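Local coordinates for hydrolase, haloacid dehalogenase-like family (Porphyromonas gingivalis, PDB 2I6X), which probably acts as a hydrolase of the haloacid dehalogenase-like superfamily, though its substrate is not established, at residues K57-E60 against E61-E65. Sequence-based numbering, arbitrary orientation.
Sequences KSEE and EFRTE
Glu60 O takes two donors from Thr64, its N at 3.1 Å and its OG1 at 2.8 Å from that oxygen, and they arrive from opposite faces of the carbonyl plane. The second bond follows from chi1 of Thr64 (-61°), which sets OG1 beside the backbone N. One turn apart on helix 59-70, the side chains of Glu59 and Arg63 also meet. Here the guanidinium grips the carboxylate side-on: NE of Arg63 lies 2.7 Å from OE2 of Glu59, and NH2 3.1 Å from OE1, each reaching a syn lone pair. The two planes differ by just 12°, and both bonds are nearly straight, evidence of a well-aligned bidentate salt bridge. Glu60 OE2 adds a long, oblique salt bridge to NH2 of Arg63 (3.7 Å), completing a three-residue network. The buried Phe62 leads away from this polar surface, its ring edge-to-face with Phe49, and packs on helices 48-54 and 76-83. At the helix start, Ser58 OG accepts from Glu61 N (3.2 Å), while Ser58 N donates to the anti lone pair of Glu61 OE1 (3.0 Å, 164°). These reciprocal bonds define a capping box, with Ser58 as N-cap of helix 59-70.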
# COMPACT_ATOMS: atom_id res chain seq x y z
N LYS A 57 -3.08 -3.77 -16.61
CA LYS A 57 -3.08 -5.20 -16.86
C LYS A 57 -3.59 -5.96 -15.65
O LYS A 57 -3.20 -5.68 -14.50
CB LYS A 57 -1.69 -5.69 -17.26
CG LYS A 57 -1.28 -5.29 -18.67
CD LYS A 57 0.17 -5.63 -18.95
CE LYS A 57 0.58 -5.20 -20.35
NZ LYS A 57 0.35 -3.72 -20.61
N SER A 58 -4.47 -6.91 -15.89
CA SER A 58 -4.85 -7.89 -14.88
C SER A 58 -3.63 -8.72 -14.48
O SER A 58 -2.58 -8.69 -15.15
CB SER A 58 -5.96 -8.80 -15.42
OG SER A 58 -5.48 -9.59 -16.50
N GLU A 59 -3.77 -9.48 -13.40
CA GLU A 59 -2.72 -10.37 -12.93
C GLU A 59 -2.31 -11.33 -14.06
O GLU A 59 -1.12 -11.42 -14.40
CB GLU A 59 -3.21 -11.10 -11.68
CG GLU A 59 -2.19 -11.96 -10.99
CD GLU A 59 -1.93 -13.25 -11.74
OE1 GLU A 59 -2.92 -13.85 -12.23
OE2 GLU A 59 -0.75 -13.65 -11.84
N GLU A 60 -3.29 -11.98 -14.67
CA GLU A 60 -3.07 -12.90 -15.80
C GLU A 60 -2.32 -12.25 -16.96
O GLU A 60 -1.41 -12.86 -17.53
CB GLU A 60 -4.41 -13.47 -16.30
CG GLU A 60 -4.38 -14.13 -17.70
CD GLU A 60 -4.45 -15.66 -17.70
OE1 GLU A 60 -4.86 -16.22 -18.74
OE2 GLU A 60 -4.09 -16.30 -16.68
N GLU A 61 -2.73 -11.03 -17.29
CA GLU A 61 -2.11 -10.27 -18.37
C GLU A 61 -0.65 -9.88 -18.09
O GLU A 61 0.21 -10.00 -18.97
CB GLU A 61 -2.94 -9.02 -18.71
CG GLU A 61 -4.25 -9.33 -19.44
CD GLU A 61 -5.07 -8.07 -19.69
OE1 GLU A 61 -5.21 -7.25 -18.76
OE2 GLU A 61 -5.56 -7.91 -20.83
N PHE A 62 -0.37 -9.44 -16.86
CA PHE A 62 0.98 -9.06 -16.43
C PHE A 62 1.95 -10.24 -16.46
O PHE A 62 3.11 -10.11 -16.87
CB PHE A 62 0.91 -8.43 -15.03
CG PHE A 62 2.21 -8.45 -14.27
CD1 PHE A 62 3.13 -7.41 -14.41
CD2 PHE A 62 2.49 -9.50 -13.36
CE1 PHE A 62 4.34 -7.40 -13.67
CE2 PHE A 62 3.70 -9.52 -12.61
CZ PHE A 62 4.63 -8.46 -12.75
N ARG A 63 1.47 -11.41 -16.04
CA ARG A 63 2.32 -12.57 -15.98
C ARG A 63 2.61 -13.13 -17.37
O ARG A 63 3.74 -13.55 -17.66
CB ARG A 63 1.66 -13.62 -15.08
CG ARG A 63 2.57 -14.76 -14.69
CD ARG A 63 1.99 -15.56 -13.54
NE ARG A 63 0.54 -15.46 -13.43
CZ ARG A 63 -0.32 -16.23 -14.08
NH1 ARG A 63 0.14 -17.14 -14.92
NH2 ARG A 63 -1.64 -16.05 -13.93
N THR A 64 1.60 -13.10 -18.23
CA THR A 64 1.76 -13.46 -19.63
C THR A 64 2.84 -12.58 -20.26
O THR A 64 3.76 -13.09 -20.91
CB THR A 64 0.42 -13.32 -20.40
OG1 THR A 64 -0.56 -14.19 -19.82
CG2 THR A 64 0.59 -13.69 -21.89
N GLU A 65 2.72 -11.27 -20.08
CA GLU A 65 3.71 -10.36 -20.65
C GLU A 65 5.10 -10.51 -20.02
O GLU A 65 6.10 -10.40 -20.72
CB GLU A 65 3.24 -8.90 -20.59
CG GLU A 65 2.01 -8.62 -21.41
CD GLU A 65 2.15 -9.13 -22.82
OE1 GLU A 65 1.61 -10.22 -23.12
OE2 GLU A 65 2.83 -8.45 -23.62